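Local coordinates for protein N-acetylglucosamine-6-phosphate deacetylase (Mycobacterium smegmatis, PDB 6FV4) that probably catalyses the metal-dependent deacetylation of N-acetylglucosamine 6-phosphate, yielding glucosamine 6-phosphate and acetate, at residues Glu138-Ser143 with Leu154-Asp159; Thr178-Arg183 with Gly203-Thr208. The protein carries 1 engineered substitution. One frame throughout, in Å; residues are numbered along the deposited sequence.

Contact 1. Residues Glu138-Ser143 with Leu154-Asp159; sequences EGPWLS and LMRDPD. With CD (cadmium ion), chain J; ZN (zinc ion), chain H.
The indole of W141 is sandwiched between two prolines: CD of its own neighbour P140 sits 3.6 Å above the plane on one face, while CA of P158 makes a CH-pi contact on the other, 3.8 Å from the centroid of the five-membered ring. At the edge, in the ring plane, O of R156 comes within 3.2 Å of W141 CD1. P140 also serves a second flat group, its CG lying 3.4 Å above the centre of the R156 guanidinium. A cis peptide bond precedes P140, and P140 O accepts two backbone hydrogen bonds from opposite faces of its plane, one from R156 N (3.1 Å) and one from L142 N, which closes an inverse gamma turn centred on W141. M155 packs over the backbone of L142, and its SD comes 3.9 Å from L142 CB. A water accepts from both W141 NE1 and D159 N, joining the indole to the start of helix 160-170. At the other end E138, its chain extended with CG anti to the backbone N (chi1 -171°), bridges the metals: OE1 binds zinc at 2.1 Å and OE2 binds cadmium at 2.4 Å. R156 NH2 forms a salt bridge with E162, which probably balances its charge, and NH1 is hydrogen-bonded to A111 O. The loop leaving the metal-binding glutamate is thus held by layers: prolines on both indole faces, P140 also covering the guanidinium.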
loop_
_atom_site.group_PDB
_atom_site.type_symbol
_atom_site.label_atom_id
_atom_site.label_comp_id
_atom_site.label_asym_id
_atom_site.label_seq_id
_atom_site.Cartn_x
_atom_site.Cartn_y
_atom_site.Cartn_z
ATOM N N GLU B 138 -18.876 -11.536 -14.379
ATOM C CA GLU B 138 -17.413 -11.499 -14.481
ATOM C C GLU B 138 -17.011 -11.953 -15.882
ATOM O O GLU B 138 -16.509 -13.058 -16.106
ATOM C CB GLU B 138 -16.765 -12.359 -13.413
ATOM C CG GLU B 138 -15.235 -12.138 -13.391
ATOM C CD GLU B 138 -14.541 -12.916 -12.323
ATOM O OE1 GLU B 138 -15.043 -13.990 -11.987
ATOM O OE2 GLU B 138 -13.491 -12.454 -11.832
ATOM N N GLY B 139 -17.256 -11.060 -16.836
ATOM C CA GLY B 139 -17.158 -11.384 -18.237
ATOM C C GLY B 139 -18.475 -11.062 -18.920
ATOM O O GLY B 139 -19.524 -10.971 -18.275
ATOM N N PRO B 140 -18.455 -10.909 -20.244
ATOM C CA PRO B 140 -17.365 -11.205 -21.179
ATOM C C PRO B 140 -16.487 -10.017 -21.571
ATOM O O PRO B 140 -15.604 -10.167 -22.415
ATOM C CB PRO B 140 -18.128 -11.695 -22.412
ATOM C CG PRO B 140 -19.329 -10.800 -22.418
ATOM C CD PRO B 140 -19.691 -10.544 -20.965
ATOM N N TRP B 141 -16.723 -8.850 -20.987
ATOM C CA TRP B 141 -16.022 -7.641 -21.415
ATOM C C TRP B 141 -14.699 -7.458 -20.676
ATOM O O TRP B 141 -14.367 -6.403 -20.111
ATOM C CB TRP B 141 -16.965 -6.463 -21.254
ATOM C CG TRP B 141 -18.246 -6.804 -21.975
ATOM C CD1 TRP B 141 -18.373 -7.108 -23.296
ATOM C CD2 TRP B 141 -19.557 -6.927 -21.409
ATOM N NE1 TRP B 141 -19.681 -7.386 -23.601
ATOM C CE2 TRP B 141 -20.433 -7.284 -22.462
ATOM C CE3 TRP B 141 -20.082 -6.762 -20.122
ATOM C CZ2 TRP B 141 -21.793 -7.485 -22.265
ATOM C CZ3 TRP B 141 -21.425 -6.954 -19.923
ATOM C CH2 TRP B 141 -22.280 -7.313 -20.997
ATOM N N LEU B 142 -13.924 -8.538 -20.715
ATOM C CA LEU B 142 -12.629 -8.678 -20.063
ATOM C C LEU B 142 -11.508 -8.679 -21.098
ATOM O O LEU B 142 -11.737 -8.767 -22.310
ATOM C CB LEU B 142 -12.587 -9.965 -19.238
ATOM C CG LEU B 142 -13.789 -10.235 -18.336
ATOM C CD1 LEU B 142 -13.570 -11.497 -17.528
ATOM C CD2 LEU B 142 -14.073 -9.041 -17.423
ATOM N N SER B 143 -10.273 -8.567 -20.604
ATOM C CA SER B 143 -9.118 -8.559 -21.493
ATOM C C SER B 143 -7.835 -8.937 -20.769
ATOM O O SER B 143 -6.931 -8.110 -20.640
ATOM C CB SER B 143 -8.948 -7.184 -22.138
ATOM O OG SER B 143 -8.147 -7.279 -23.304
ATOM N N LEU B 154 -13.814 -16.011 -25.681
ATOM C CA LEU B 154 -15.099 -15.333 -25.833
ATOM C C LEU B 154 -15.081 -13.892 -25.331
ATOM O O LEU B 154 -16.110 -13.209 -25.415
ATOM C CB LEU B 154 -16.208 -16.112 -25.115
ATOM C CG LEU B 154 -16.587 -17.511 -25.617
ATOM C CD1 LEU B 154 -17.170 -18.347 -24.474
ATOM C CD2 LEU B 154 -17.568 -17.443 -26.792
ATOM N N MET B 155 -13.957 -13.422 -24.788
ATOM C CA MET B 155 -13.853 -12.024 -24.387
ATOM C C MET B 155 -14.115 -11.118 -25.588
ATOM O O MET B 155 -13.692 -11.411 -26.711
ATOM C CB MET B 155 -12.459 -11.746 -23.792
ATOM C CG MET B 155 -12.159 -12.536 -22.532
ATOM S SD MET B 155 -10.557 -12.142 -21.767
ATOM C CE MET B 155 -9.504 -12.167 -23.218
ATOM N N ARG B 156 -14.834 -10.020 -25.363
ATOM C CA ARG B 156 -15.180 -9.149 -26.476
ATOM C C ARG B 156 -15.407 -7.735 -25.972
ATOM O O ARG B 156 -15.611 -7.506 -24.775
ATOM C CB ARG B 156 -16.425 -9.663 -27.230
ATOM C CG ARG B 156 -17.649 -9.901 -26.346
ATOM C CD ARG B 156 -18.761 -10.633 -27.124
ATOM N NE ARG B 156 -19.932 -10.940 -26.299
ATOM C CZ ARG B 156 -20.084 -12.041 -25.561
ATOM N NH1 ARG B 156 -19.139 -12.974 -25.523
ATOM N NH2 ARG B 156 -21.198 -12.217 -24.867
ATOM N N ASP B 157 -15.365 -6.788 -26.910
ATOM C CA ASP B 157 -15.594 -5.387 -26.586
ATOM C C ASP B 157 -16.998 -5.209 -26.007
ATOM O O ASP B 157 -17.922 -5.939 -26.378
ATOM C CB ASP B 157 -15.450 -4.515 -27.835
ATOM C CG ASP B 157 -13.992 -4.267 -28.251
ATOM O OD1 ASP B 157 -13.040 -4.726 -27.573
ATOM O OD2 ASP B 157 -13.809 -3.583 -29.286
ATOM N N PRO B 158 -17.193 -4.231 -25.093
ATOM C CA PRO B 158 -18.534 -4.001 -24.528
ATOM C C PRO B 158 -19.460 -3.225 -25.455
ATOM O O PRO B 158 -19.394 -1.994 -25.531
ATOM C CB PRO B 158 -18.241 -3.215 -23.239
ATOM C CG PRO B 158 -16.978 -2.500 -23.537
ATOM C CD PRO B 158 -16.163 -3.443 -24.392
ATOM N N ASP B 159 -20.335 -3.948 -26.148
ATOM C CA ASP B 159 -21.314 -3.350 -27.061
ATOM C C ASP B 159 -22.533 -2.875 -26.277
ATOM O O ASP B 159 -23.123 -3.666 -25.535
ATOM C CB ASP B 159 -21.726 -4.376 -28.112
ATOM C CG ASP B 159 -23.021 -4.018 -28.813
ATOM O OD1 ASP B 159 -23.157 -2.865 -29.276
ATOM O OD2 ASP B 159 -23.906 -4.894 -28.911
HETATM CD CD CD J . -11.726 -14.107 -11.991
HETATM ZN ZN ZN H . -14.709 -15.063 -10.247
HETATM O O HOH W 1 -20.857 -7.052 -26.359
HETATM O O HOH W 2 -9.543 -15.501 -11.880
#

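Contact 2. Residues Thr178-Arg183 with Gly203-Thr208; sequences TIAPER and GHTEAT. With CD (cadmium ion), chain J.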
loop_
_atom_site.group_PDB
_atom_site.type_symbol
_atom_site.label_atom_id
_atom_site.label_comp_id
_atom_site.label_asym_id
_atom_site.label_seq_id
_atom_site.Cartn_x
_atom_site.Cartn_y
_atom_site.Cartn_z
ATOM N N THR B 178 -17.980 -6.774 -14.167
ATOM C CA THR B 178 -16.536 -6.543 -14.277
ATOM C C THR B 178 -16.177 -6.085 -15.690
ATOM O O THR B 178 -16.571 -6.719 -16.681
ATOM C CB THR B 178 -15.761 -7.811 -13.932
ATOM O OG1 THR B 178 -15.979 -8.139 -12.555
ATOM C CG2 THR B 178 -14.257 -7.603 -14.154
ATOM N N ILE B 179 -15.452 -4.969 -15.779
ATOM C CA ILE B 179 -15.090 -4.320 -17.035
ATOM C C ILE B 179 -13.572 -4.182 -17.076
ATOM O O ILE B 179 -12.973 -3.634 -16.144
ATOM C CB ILE B 179 -15.762 -2.939 -17.164
ATOM C CG1 ILE B 179 -17.278 -3.087 -17.239
ATOM C CG2 ILE B 179 -15.284 -2.190 -18.410
ATOM C CD1 ILE B 179 -17.704 -3.840 -18.473
ATOM N N ALA B 180 -12.952 -4.677 -18.147
ATOM C CA ALA B 180 -11.547 -4.384 -18.405
ATOM C C ALA B 180 -11.446 -3.001 -19.042
ATOM O O ALA B 180 -11.997 -2.792 -20.130
ATOM C CB ALA B 180 -10.923 -5.442 -19.314
ATOM N N PRO B 181 -10.772 -2.034 -18.402
ATOM C CA PRO B 181 -10.882 -0.630 -18.840
ATOM C C PRO B 181 -10.213 -0.296 -20.169
ATOM O O PRO B 181 -10.409 0.829 -20.647
ATOM C CB PRO B 181 -10.210 0.147 -17.696
ATOM C CG PRO B 181 -10.273 -0.742 -16.528
ATOM C CD PRO B 181 -10.159 -2.137 -17.064
ATOM N N GLU B 182 -9.432 -1.196 -20.776
ATOM C CA GLU B 182 -8.683 -0.846 -21.978
ATOM C C GLU B 182 -9.374 -1.254 -23.276
ATOM O O GLU B 182 -8.913 -0.848 -24.349
ATOM C CB GLU B 182 -7.271 -1.455 -21.933
ATOM C CG GLU B 182 -7.191 -2.961 -22.156
ATOM C CD GLU B 182 -7.411 -3.759 -20.881
ATOM O OE1 GLU B 182 -8.199 -3.302 -20.020
ATOM O OE2 GLU B 182 -6.814 -4.846 -20.744
ATOM N N ARG B 183 -10.469 -2.011 -23.213
ATOM C CA ARG B 183 -11.194 -2.376 -24.428
ATOM C C ARG B 183 -11.918 -1.168 -25.016
ATOM O O ARG B 183 -12.399 -0.290 -24.291
ATOM C CB ARG B 183 -12.196 -3.497 -24.147
ATOM C CG ARG B 183 -11.562 -4.789 -23.671
ATOM C CD ARG B 183 -12.484 -5.958 -23.918
ATOM N NE ARG B 183 -12.486 -6.334 -25.333
ATOM C CZ ARG B 183 -11.861 -7.401 -25.812
ATOM N NH1 ARG B 183 -11.201 -8.201 -24.990
ATOM N NH2 ARG B 183 -11.892 -7.667 -27.110
ATOM N N GLY B 203 -11.434 -5.325 -13.453
ATOM C CA GLY B 203 -10.843 -6.633 -13.250
ATOM C C GLY B 203 -10.446 -7.229 -14.580
ATOM O O GLY B 203 -10.774 -6.698 -15.646
ATOM N N HIS B 204 -9.700 -8.334 -14.496
ATOM C CA HIS B 204 -9.318 -9.141 -15.659
ATOM C C HIS B 204 -8.788 -8.274 -16.796
ATOM O O HIS B 204 -9.281 -8.308 -17.922
ATOM C CB HIS B 204 -10.498 -9.991 -16.128
ATOM C CG HIS B 204 -10.687 -11.211 -15.299
ATOM N ND1 HIS B 204 -10.226 -12.452 -15.683
ATOM C CD2 HIS B 204 -11.252 -11.372 -14.082
ATOM C CE1 HIS B 204 -10.506 -13.332 -14.741
ATOM N NE2 HIS B 204 -11.123 -12.702 -13.755
ATOM N N THR B 205 -7.749 -7.499 -16.478
ATOM C CA THR B 205 -7.379 -6.388 -17.327
ATOM C C THR B 205 -5.871 -6.187 -17.319
ATOM O O THR B 205 -5.192 -6.456 -16.326
ATOM C CB THR B 205 -8.095 -5.113 -16.869
ATOM O OG1 THR B 205 -7.611 -3.992 -17.616
ATOM C CG2 THR B 205 -7.873 -4.873 -15.381
ATOM N N GLU B 206 -5.371 -5.730 -18.466
ATOM C CA GLU B 206 -4.015 -5.254 -18.660
ATOM C C GLU B 206 -3.961 -3.729 -18.723
ATOM O O GLU B 206 -3.008 -3.171 -19.275
ATOM C CB GLU B 206 -3.431 -5.869 -19.939
ATOM C CG GLU B 206 -3.437 -7.403 -19.960
ATOM C CD GLU B 206 -2.561 -8.004 -18.867
ATOM O OE1 GLU B 206 -1.524 -7.385 -18.517
ATOM O OE2 GLU B 206 -2.903 -9.094 -18.352
ATOM N N ALA B 207 -4.974 -3.049 -18.171
ATOM C CA ALA B 207 -5.042 -1.598 -18.234
ATOM C C ALA B 207 -3.888 -0.958 -17.476
ATOM O O ALA B 207 -3.389 -1.494 -16.486
ATOM C CB ALA B 207 -6.354 -1.092 -17.641
ATOM N N THR B 208 -3.484 0.216 -17.935
ATOM C CA THR B 208 -2.486 0.973 -17.210
ATOM C C THR B 208 -3.139 1.700 -16.034
ATOM O O THR B 208 -4.369 1.718 -15.870
ATOM C CB THR B 208 -1.783 1.958 -18.143
ATOM O OG1 THR B 208 -2.709 2.973 -18.548
ATOM C CG2 THR B 208 -1.246 1.238 -19.392
HETATM CD CD CD J . -11.726 -14.107 -11.991
HETATM O O HOH W 2 -9.543 -15.501 -11.880
#
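E182 folds its carboxylate back onto the chain opposite through two bends of its side chain, CG lying between the backbone N and the carbonyl carbon (chi1 73°) and the chain bending again at chi2, -85°; T205 meets it with OG1 swung anti to the backbone N. T205 OG1 donates to E182 OE1 at 2.6 Å, on the syn side but somewhat out of the carboxylate plane, while E206 N reaches E182 OE2 at 2.8 Å from above that plane, 37° out of it. T205 OG1 in turn accepts from A207 N, 2.9 Å away, forming an ST turn, so one hydroxyl both donates and accepts, linking the carboxylate to the loop's own backbone. E182 itself lies in a type I beta turn, A180 to R183. P181 crosses T205 at about a right angle and brings CD to 3.2 Å from T205 OG1; A180 CB lies 3.8 Å from T205 CB. Further back, T178 CG2 rests against the CA of G203 at 3.7 Å, beside H204, whose NE2 binds cadmium at 2.3 Å. The contact thus joins the C-terminal end of strand 174-179 and the loop after it to the loop following the adjacent parallel strand 199-202 in the barrel of this amidohydrolase. I179 turns the other way, onto helix 186-195, while P181 and A207 pack against helix 209-217, which T208 caps at its N-terminal end.

The centres of contacts 1 and 2 lie about 9 Å apart, on loops that follow neighbouring barrel strands, and both reach the cadmium ion. E138 OE2 from contact 1 and H204 NE2 from contact 2 stand 3.1 Å apart as fellow ligands of it, with H150 and H225 also bound; H72 and H74 join E138 at the zinc. Farther from the metals R183 straps the two together, its NE in a salt bridge with D157 OD1 at 2.8 Å and its NH1 2.8 Å from L142 O, a probable hydrogen bond. Backbone bonds of W141 with A180 and of S143 with H204 tie the loops between these two ends.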